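Local coordinates for sulfonate ABC transporter, periplasmic sulfonate-binding protein SsuA (Methylobacillus flagellatus, PDB 3UIF) that probably captures sulfonates or related sulfate esters in the periplasm and hands them to an ABC importer, at residues Phe171-Gly183 and Asn247-Tyr259. Sequence-based numbering, arbitrary orientation.
With SO4 (sulfate ion), chain C.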
ATOM      1  N   PHE A 171       2.866 -16.375  -5.998  1.00 46.51           N
ATOM      2  CA  PHE A 171       3.361 -15.061  -5.627  1.00 45.11           C
ATOM      3  C   PHE A 171       2.262 -14.221  -4.988  1.00 44.43           C
ATOM      4  O   PHE A 171       1.221 -13.978  -5.609  1.00 45.10           O
ATOM      5  CB  PHE A 171       3.963 -14.350  -6.834  1.00 45.94           C
ATOM      6  CG  PHE A 171       4.959 -13.293  -6.464  1.00 44.97           C
ATOM      7  CD1 PHE A 171       6.268 -13.642  -6.139  1.00 45.53           C
ATOM      8  CD2 PHE A 171       4.582 -11.945  -6.410  1.00 43.88           C
ATOM      9  CE1 PHE A 171       7.184 -12.667  -5.780  1.00 44.48           C
ATOM     10  CE2 PHE A 171       5.500 -10.967  -6.060  1.00 43.63           C
ATOM     11  CZ  PHE A 171       6.801 -11.327  -5.744  1.00 43.57           C
ATOM     12  N   SER A 172       2.486 -13.787  -3.749  1.00 42.89           N
ATOM     13  CA  SER A 172       1.450 -13.076  -2.990  1.00 42.80           C
ATOM     14  C   SER A 172       2.017 -12.246  -1.840  1.00 41.01           C
ATOM     15  O   SER A 172       3.231 -12.087  -1.715  1.00 40.79           O
ATOM     16  CB  SER A 172       0.424 -14.082  -2.442  1.00 43.36           C
ATOM     17  OG  SER A 172      -0.824 -13.453  -2.160  1.00 42.39           O
ATOM     18  N   LEU A 173       1.124 -11.733  -0.998  1.00 40.88           N
ATOM     19  CA  LEU A 173       1.506 -10.945   0.171  1.00 39.60           C
ATOM     20  C   LEU A 173       1.560 -11.839   1.398  1.00 39.95           C
ATOM     21  O   LEU A 173       1.672 -13.050   1.271  1.00 40.83           O
ATOM     22  CB  LEU A 173       0.510  -9.812   0.390  1.00 38.93           C
ATOM     23  CG  LEU A 173       0.150  -8.925  -0.813  1.00 38.52           C
ATOM     24  CD1 LEU A 173      -0.760  -7.791  -0.352  1.00 36.69           C
ATOM     25  CD2 LEU A 173       1.377  -8.371  -1.519  1.00 39.53           C
ATOM     26  N   PHE A 174       1.452 -11.241   2.581  1.00 39.52           N
ATOM     27  CA  PHE A 174       1.612 -11.958   3.863  1.00 39.92           C
ATOM     28  C   PHE A 174       0.648 -13.126   4.092  1.00 41.12           C
ATOM     29  O   PHE A 174       0.862 -13.942   4.988  1.00 41.76           O
ATOM     30  CB  PHE A 174       1.604 -10.977   5.050  1.00 39.73           C
ATOM     31  CG  PHE A 174       0.249 -10.370   5.349  1.00 39.77           C
ATOM     32  CD1 PHE A 174      -0.560  -9.846   4.331  1.00 39.40           C
ATOM     33  CD2 PHE A 174      -0.212 -10.299   6.652  1.00 40.06           C
ATOM     34  CE1 PHE A 174      -1.801  -9.292   4.613  1.00 39.61           C
ATOM     35  CE2 PHE A 174      -1.448  -9.738   6.947  1.00 40.31           C
ATOM     36  CZ  PHE A 174      -2.246  -9.239   5.933  1.00 40.30           C
ATOM     37  N   ASP A 175      -0.403 -13.222   3.280  1.00 41.35           N
ATOM     38  CA  ASP A 175      -1.273 -14.411   3.291  1.00 42.57           C
ATOM     39  C   ASP A 175      -0.471 -15.689   3.029  1.00 43.39           C
ATOM     40  O   ASP A 175      -0.902 -16.793   3.361  1.00 44.63           O
ATOM     41  CB  ASP A 175      -2.409 -14.271   2.282  1.00 42.91           C
ATOM     42  CG  ASP A 175      -1.926 -13.792   0.928  1.00 42.51           C
ATOM     43  OD1 ASP A 175      -1.468 -12.628   0.842  1.00 41.42           O
ATOM     44  OD2 ASP A 175      -2.017 -14.566  -0.051  1.00 42.97           O
ATOM     45  N   SER A 176       0.707 -15.532   2.444  1.00 42.86           N
ATOM     46  CA  SER A 176       1.634 -16.647   2.242  1.00 43.77           C
ATOM     47  C   SER A 176       1.928 -17.454   3.527  1.00 44.49           C
ATOM     48  O   SER A 176       2.068 -18.677   3.470  1.00 45.91           O
ATOM     49  CB  SER A 176       2.942 -16.137   1.636  1.00 43.04           C
ATOM     50  OG  SER A 176       2.696 -15.330   0.497  1.00 42.43           O
ATOM     51  N   TYR A 177       1.997 -16.767   4.668  1.00 43.85           N
ATOM     52  CA  TYR A 177       2.364 -17.373   5.950  1.00 44.98           C
ATOM     53  C   TYR A 177       1.409 -18.452   6.448  1.00 46.34           C
ATOM     54  O   TYR A 177       1.819 -19.381   7.160  1.00 47.50           O
ATOM     55  CB  TYR A 177       2.515 -16.299   7.020  1.00 44.04           C
ATOM     56  CG  TYR A 177       3.824 -15.562   6.925  1.00 43.18           C
ATOM     57  CD1 TYR A 177       5.049 -16.223   7.172  1.00 43.67           C
ATOM     58  CD2 TYR A 177       3.852 -14.206   6.592  1.00 41.83           C
ATOM     59  CE1 TYR A 177       6.252 -15.544   7.080  1.00 43.16           C
ATOM     60  CE2 TYR A 177       5.051 -13.524   6.498  1.00 41.45           C
ATOM     61  CZ  TYR A 177       6.241 -14.189   6.739  1.00 42.19           C
ATOM     62  OH  TYR A 177       7.415 -13.486   6.640  1.00 41.83           O
ATOM     63  N   ILE A 178       0.137 -18.306   6.078  1.00 46.27           N
ATOM     64  CA  ILE A 178      -0.887 -19.306   6.373  1.00 48.04           C
ATOM     65  C   ILE A 178      -0.454 -20.654   5.794  1.00 49.16           C
ATOM     66  O   ILE A 178      -0.544 -21.683   6.467  1.00 50.79           O
ATOM     67  CB  ILE A 178      -2.269 -18.850   5.847  1.00 47.84           C
ATOM     68  CG1 ILE A 178      -2.817 -17.737   6.730  1.00 47.26           C
ATOM     69  CG2 ILE A 178      -3.273 -19.990   5.865  1.00 50.05           C
ATOM     70  CD1 ILE A 178      -4.019 -17.031   6.158  1.00 47.65           C
ATOM     71  N   LEU A 179       0.039 -20.620   4.552  1.00 48.45           N
ATOM     72  CA  LEU A 179       0.588 -21.790   3.873  1.00 49.72           C
ATOM     73  C   LEU A 179       1.710 -22.462   4.653  1.00 50.26           C
ATOM     74  O   LEU A 179       1.805 -23.690   4.657  1.00 51.67           O
ATOM     75  CB  LEU A 179       1.077 -21.434   2.461  1.00 48.96           C
ATOM     76  CG  LEU A 179       0.000 -21.084   1.430  1.00 49.21           C
ATOM     77  CD1 LEU A 179       0.611 -20.574   0.137  1.00 47.90           C
ATOM     78  CD2 LEU A 179      -0.906 -22.286   1.174  1.00 50.76           C
ATOM     79  N   GLU A 180       2.566 -21.676   5.300  1.00 49.17           N
ATOM     80  CA  GLU A 180       3.546 -22.276   6.198  1.00 50.06           C
ATOM     81  C   GLU A 180       2.821 -22.880   7.399  1.00 51.32           C
ATOM     82  O   GLU A 180       3.084 -24.021   7.762  1.00 52.85           O
ATOM     83  CB  GLU A 180       4.624 -21.288   6.638  1.00 49.24           C
ATOM     84  CG  GLU A 180       5.234 -20.502   5.492  1.00 48.86           C
ATOM     85  CD  GLU A 180       6.680 -20.100   5.739  1.00 48.82           C
ATOM     86  OE1 GLU A 180       6.985 -19.436   6.770  1.00 48.04           O
ATOM     87  OE2 GLU A 180       7.509 -20.443   4.873  1.00 49.04           O
ATOM     88  N   ASP A 181       1.862 -22.158   7.966  1.00 50.94           N
ATOM     89  CA  ASP A 181       1.176 -22.647   9.170  1.00 52.38           C
ATOM     90  C   ASP A 181       0.381 -23.945   8.979  1.00 54.17           C
ATOM     91  O   ASP A 181       0.301 -24.752   9.911  1.00 55.80           O
ATOM     92  CB  ASP A 181       0.320 -21.561   9.829  1.00 50.62           C
ATOM     93  CG  ASP A 181       1.117 -20.307  10.142  1.00 50.17           C
ATOM     94  OD1 ASP A 181       2.355 -20.321   9.985  1.00 49.91           O
ATOM     95  OD2 ASP A 181       0.512 -19.291  10.531  1.00 50.20           O
ATOM     96  N   ARG A 182      -0.199 -24.155   7.795  1.00 54.07           N
ATOM     97  CA  ARG A 182      -0.904 -25.408   7.529  1.00 55.86           C
ATOM     98  C   ARG A 182       0.095 -26.465   7.064  1.00 56.57           C
ATOM     99  O   ARG A 182      -0.277 -27.565   6.691  1.00 58.20           O
ATOM    100  CB  ARG A 182      -2.074 -25.219   6.549  1.00 56.03           C
ATOM    101  CG  ARG A 182      -2.992 -24.066   6.924  1.00 55.66           C
ATOM    102  CD  ARG A 182      -4.483 -24.280   6.642  1.00 62.82           C
ATOM    103  NE  ARG A 182      -5.255 -23.139   7.190  1.00 64.04           N
ATOM    104  CZ  ARG A 182      -6.454 -22.705   6.767  1.00 64.20           C
ATOM    105  NH1 ARG A 182      -7.097 -23.301   5.756  1.00 63.79           N
ATOM    106  NH2 ARG A 182      -7.013 -21.649   7.363  1.00 61.97           N
ATOM    107  N   GLY A 183       1.378 -26.118   7.114  1.00 55.69           N
ATOM    108  CA  GLY A 183       2.463 -27.046   6.773  1.00 56.48           C
ATOM    109  C   GLY A 183       2.502 -27.486   5.319  1.00 56.56           C
ATOM    110  O   GLY A 183       3.067 -28.523   5.004  1.00 58.07           O
ATOM    111  N   ASN A 247      -4.824  -6.110   9.712  1.00 41.99           N
ATOM    112  CA  ASN A 247      -5.765  -6.793   8.852  1.00 42.99           C
ATOM    113  C   ASN A 247      -6.395  -7.980   9.569  1.00 44.60           C
ATOM    114  O   ASN A 247      -5.768  -9.032   9.719  1.00 44.76           O
ATOM    115  CB  ASN A 247      -5.043  -7.241   7.602  1.00 41.86           C
ATOM    116  CG  ASN A 247      -5.979  -7.622   6.492  1.00 42.57           C
ATOM    117  OD1 ASN A 247      -7.056  -8.181   6.726  1.00 43.98           O
ATOM    118  ND2 ASN A 247      -5.557  -7.355   5.261  1.00 40.23           N
ATOM    119  N   LYS A 248      -7.639  -7.810  10.006  1.00 46.19           N
ATOM    120  CA  LYS A 248      -8.315  -8.839  10.799  1.00 47.45           C
ATOM    121  C   LYS A 248      -8.813 -10.054  10.016  1.00 48.10           C
ATOM    122  O   LYS A 248      -9.357 -10.982  10.624  1.00 50.21           O
ATOM    123  CB  LYS A 248      -9.491  -8.254  11.589  1.00 49.43           C
ATOM    124  CG  LYS A 248      -9.166  -7.024  12.416  1.00 49.57           C
ATOM    125  CD  LYS A 248     -10.346  -6.720  13.320  1.00 55.78           C
ATOM    126  CE  LYS A 248     -10.221  -5.362  13.992  1.00 56.54           C
ATOM    127  NZ  LYS A 248      -9.221  -5.347  15.100  1.00 56.46           N
ATOM    128  N   ILE A 249      -8.664 -10.064   8.691  1.00 47.46           N
ATOM    129  CA  ILE A 249      -9.002 -11.273   7.920  1.00 48.47           C
ATOM    130  C   ILE A 249      -8.028 -12.377   8.317  1.00 48.40           C
ATOM    131  O   ILE A 249      -8.329 -13.573   8.181  1.00 49.21           O
ATOM    132  CB  ILE A 249      -8.902 -11.082   6.393  1.00 47.13           C
ATOM    133  CG1 ILE A 249      -9.838  -9.983   5.906  1.00 47.82           C
ATOM    134  CG2 ILE A 249      -9.229 -12.389   5.671  1.00 48.45           C
ATOM    135  CD1 ILE A 249      -9.688  -9.683   4.424  1.00 46.82           C
ATOM    136  N   TYR A 250      -6.874 -11.944   8.823  1.00 46.89           N
ATOM    137  CA  TYR A 250      -5.757 -12.814   9.121  1.00 46.65           C
ATOM    138  C   TYR A 250      -5.406 -12.784  10.590  1.00 46.88           C
ATOM    139  O   TYR A 250      -5.559 -11.742  11.231  1.00 46.92           O
ATOM    140  CB  TYR A 250      -4.552 -12.386   8.294  1.00 44.89           C
ATOM    141  CG  TYR A 250      -4.824 -12.491   6.826  1.00 44.59           C
ATOM    142  CD1 TYR A 250      -4.916 -13.735   6.221  1.00 45.31           C
ATOM    143  CD2 TYR A 250      -5.031 -11.349   6.042  1.00 43.60           C
ATOM    144  CE1 TYR A 250      -5.205 -13.849   4.874  1.00 45.31           C
ATOM    145  CE2 TYR A 250      -5.315 -11.459   4.687  1.00 43.43           C
ATOM    146  CZ  TYR A 250      -5.393 -12.716   4.116  1.00 44.40           C
ATOM    147  OH  TYR A 250      -5.658 -12.873   2.780  1.00 44.62           O
ATOM    148  N   PRO A 251      -4.918 -13.922  11.129  1.00 47.95           N
ATOM    149  CA  PRO A 251      -4.491 -13.981  12.527  1.00 48.91           C
ATOM    150  C   PRO A 251      -3.444 -12.930  12.859  1.00 47.47           C
ATOM    151  O   PRO A 251      -2.666 -12.499  11.991  1.00 46.04           O
ATOM    152  CB  PRO A 251      -3.875 -15.381  12.651  1.00 50.10           C
ATOM    153  CG  PRO A 251      -4.539 -16.186  11.595  1.00 49.65           C
ATOM    154  CD  PRO A 251      -4.767 -15.230  10.457  1.00 48.62           C
ATOM    155  N   GLU A 252      -3.434 -12.517  14.118  1.00 48.47           N
ATOM    156  CA  GLU A 252      -2.417 -11.583  14.616  1.00 47.72           C
ATOM    157  C   GLU A 252      -0.966 -12.008  14.284  1.00 46.67           C
ATOM    158  O   GLU A 252      -0.168 -11.179  13.890  1.00 45.10           O
ATOM    159  CB  GLU A 252      -2.614 -11.339  16.120  1.00 49.17           C
ATOM    160  CG  GLU A 252      -3.819 -10.441  16.407  1.00 51.45           C
ATOM    161  CD  GLU A 252      -4.226 -10.399  17.868  1.00 55.38           C
ATOM    162  OE1 GLU A 252      -5.394 -10.035  18.123  1.00 57.93           O
ATOM    163  OE2 GLU A 252      -3.399 -10.719  18.765  1.00 57.54           O
ATOM    164  N   SER A 253      -0.651 -13.296  14.409  1.00 47.78           N
ATOM    165  CA  SER A 253       0.695 -13.791  14.118  1.00 46.99           C
ATOM    166  C   SER A 253       1.075 -13.593  12.646  1.00 45.48           C
ATOM    167  O   SER A 253       2.241 -13.293  12.348  1.00 44.38           O
ATOM    168  CB  SER A 253       0.850 -15.261  14.530  1.00 48.57           C
ATOM    169  OG  SER A 253      -0.032 -16.072  13.802  1.00 48.73           O
ATOM    170  N   VAL A 254       0.102 -13.741  11.741  1.00 45.30           N
ATOM    171  CA  VAL A 254       0.334 -13.499  10.324  1.00 43.48           C
ATOM    172  C   VAL A 254       0.664 -12.026  10.110  1.00 42.47           C
ATOM    173  O   VAL A 254       1.651 -11.708   9.437  1.00 41.74           O
ATOM    174  CB  VAL A 254      -0.869 -13.913   9.440  1.00 44.36           C
ATOM    175  CG1 VAL A 254      -0.642 -13.513   7.988  1.00 42.84           C
ATOM    176  CG2 VAL A 254      -1.137 -15.405   9.547  1.00 46.07           C
ATOM    177  N   ASN A 255      -0.148 -11.139  10.696  1.00 42.65           N
ATOM    178  CA  ASN A 255       0.072  -9.679  10.636  1.00 41.72           C
ATOM    179  C   ASN A 255       1.413  -9.289  11.225  1.00 41.28           C
ATOM    180  O   ASN A 255       2.065  -8.369  10.754  1.00 40.37           O
ATOM    181  CB  ASN A 255      -1.038  -8.925  11.395  1.00 41.94           C
ATOM    182  CG  ASN A 255      -2.338  -8.848  10.619  1.00 42.35           C
ATOM    183  OD1 ASN A 255      -2.454  -8.047   9.697  1.00 41.60           O
ATOM    184  ND2 ASN A 255      -3.313  -9.690  10.972  1.00 41.51           N
ATOM    185  N   ARG A 256       1.812 -10.021  12.257  1.00 42.47           N
ATOM    186  CA  ARG A 256       3.014  -9.762  13.033  1.00 42.76           C
ATOM    187  C   ARG A 256       4.250 -10.185  12.243  1.00 42.24           C
ATOM    188  O   ARG A 256       5.311  -9.571  12.341  1.00 41.95           O
ATOM    189  CB  ARG A 256       2.918 -10.513  14.372  1.00 44.55           C
ATOM    190  CG  ARG A 256       4.025 -10.248  15.380  1.00 45.07           C
ATOM    191  CD  ARG A 256       3.750 -10.945  16.715  1.00 47.82           C
ATOM    192  NE  ARG A 256       2.578 -10.369  17.399  1.00 49.22           N
ATOM    193  CZ  ARG A 256       1.446 -11.022  17.679  1.00 48.93           C
ATOM    194  NH1 ARG A 256       1.297 -12.316  17.369  1.00 49.84           N
ATOM    195  NH2 ARG A 256       0.456 -10.377  18.292  1.00 50.78           N
ATOM    196  N   ARG A 257       4.087 -11.225  11.435  1.00 42.40           N
ATOM    197  CA  ARG A 257       5.202 -11.759  10.658  1.00 42.05           C
ATOM    198  C   ARG A 257       5.549 -10.902   9.454  1.00 40.82           C
ATOM    199  O   ARG A 257       6.688 -10.907   8.985  1.00 40.71           O
ATOM    200  CB  ARG A 257       4.925 -13.196  10.254  1.00 42.58           C
ATOM    201  CG  ARG A 257       5.367 -14.136  11.341  1.00 44.03           C
ATOM    202  CD  ARG A 257       5.026 -15.554  10.985  1.00 45.92           C
ATOM    203  NE  ARG A 257       3.605 -15.791  11.174  1.00 46.35           N
ATOM    204  CZ  ARG A 257       3.022 -16.954  10.941  1.00 47.37           C
ATOM    205  NH1 ARG A 257       3.754 -17.970  10.507  1.00 47.82           N
ATOM    206  NH2 ARG A 257       1.721 -17.099  11.134  1.00 48.06           N
ATOM    207  N   GLU A 258       4.558 -10.169   8.965  1.00 40.15           N
ATOM    208  CA  GLU A 258       4.755  -9.209   7.891  1.00 39.08           C
ATOM    209  C   GLU A 258       5.860  -8.189   8.241  1.00 38.85           C
ATOM    210  O   GLU A 258       6.588  -7.736   7.351  1.00 38.38           O
ATOM    211  CB  GLU A 258       3.407  -8.534   7.526  1.00 38.70           C
ATOM    212  CG  GLU A 258       3.471  -7.210   6.758  1.00 37.55           C
ATOM    213  CD  GLU A 258       4.097  -7.325   5.371  1.00 37.38           C
ATOM    214  OE1 GLU A 258       4.349  -6.276   4.744  1.00 37.13           O
ATOM    215  OE2 GLU A 258       4.349  -8.437   4.879  1.00 37.85           O
ATOM    216  N   TYR A 259       6.001  -7.874   9.531  1.00 39.31           N
ATOM    217  CA  TYR A 259       7.012  -6.923  10.003  1.00 39.20           C
ATOM    218  C   TYR A 259       8.259  -7.586  10.566  1.00 40.30           C
ATOM    219  O   TYR A 259       9.204  -6.922  10.949  1.00 40.88           O
ATOM    220  CB  TYR A 259       6.396  -5.957  11.020  1.00 39.24           C
ATOM    221  CG  TYR A 259       5.298  -5.156  10.387  1.00 38.28           C
ATOM    222  CD1 TYR A 259       5.586  -3.975   9.720  1.00 37.52           C
ATOM    223  CD2 TYR A 259       3.980  -5.617  10.382  1.00 38.42           C
ATOM    224  CE1 TYR A 259       4.596  -3.247   9.103  1.00 37.04           C
ATOM    225  CE2 TYR A 259       2.980  -4.898   9.753  1.00 37.64           C
ATOM    226  CZ  TYR A 259       3.295  -3.708   9.117  1.00 37.00           C
ATOM    227  OH  TYR A 259       2.319  -2.966   8.483  1.00 36.50           O
TER
HETATM  228  S   SO4 C 502      -3.655 -15.496  16.527  1.00 61.65           S
HETATM  229  O1  SO4 C 502      -3.858 -15.711  17.970  1.00 64.18           O
HETATM  230  O2  SO4 C 502      -4.564 -14.436  16.025  1.00 59.38           O
HETATM  231  O3  SO4 C 502      -2.243 -15.087  16.358  1.00 60.52           O
HETATM  232  O4  SO4 C 502      -3.920 -16.751  15.789  1.00 54.25           O
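Phe174 and Tyr177 face Glu258 and Val254 where helix 176-181 meets helix 252-257, the two short axes 9.9 Å apart at closest approach and 121° between their N-to-C directions. With CG between its backbone N and carbonyl carbon (chi1 72°), Phe174 reaches across to 247-259 with its ring, where Phe174 CZ lies 3.5 Å from Tyr250 CD2, the two ring planes tilted obliquely, and CD2 rests on Val254 CG1. The Asn255 carboxamide, bonded through ND2 to Asn247 O, brings OD1 to the edge of the Phe174 ring. Ile178 CD1 meets the edge of the Tyr250 ring, 3.4 Å from Tyr250 CD1, while Phe174 CZ approaches at Tyr250 CD2.

The fold is that of a two-lobed periplasmic binding protein: helix 176-181 follows strand 169-172 of the five-stranded sheet, and helix 252-257 follows helix 238-245, after the last strand, 202-207. Arg257 CB lies over one face of the Tyr177 ring, 3.8 Å from its centroid, in a CH-pi contact; the Tyr177 hydroxyl bonds Lys192.

Bent at chi3 (-76°), Arg257 turns its guanidinium over Tyr177 CB and meets Asp181 end-on: NH1 to OD1 at 2.8 Å and NH2 to OD2 at 2.6 Å, each through the syn lone pair of the Asp181 oxygen, with the two groups nearly coplanar. Arg257 NE bonds Ser253 O at 3.1 Å, helping to hold the guanidinium's rotation. A leucine in its place would probably leave the Asp181 carboxylate without its paired charge. At the other end of helix 252-257, the amides of Glu252 and Ser253 hold a sulfate ion, probably from the crystallisation liquor.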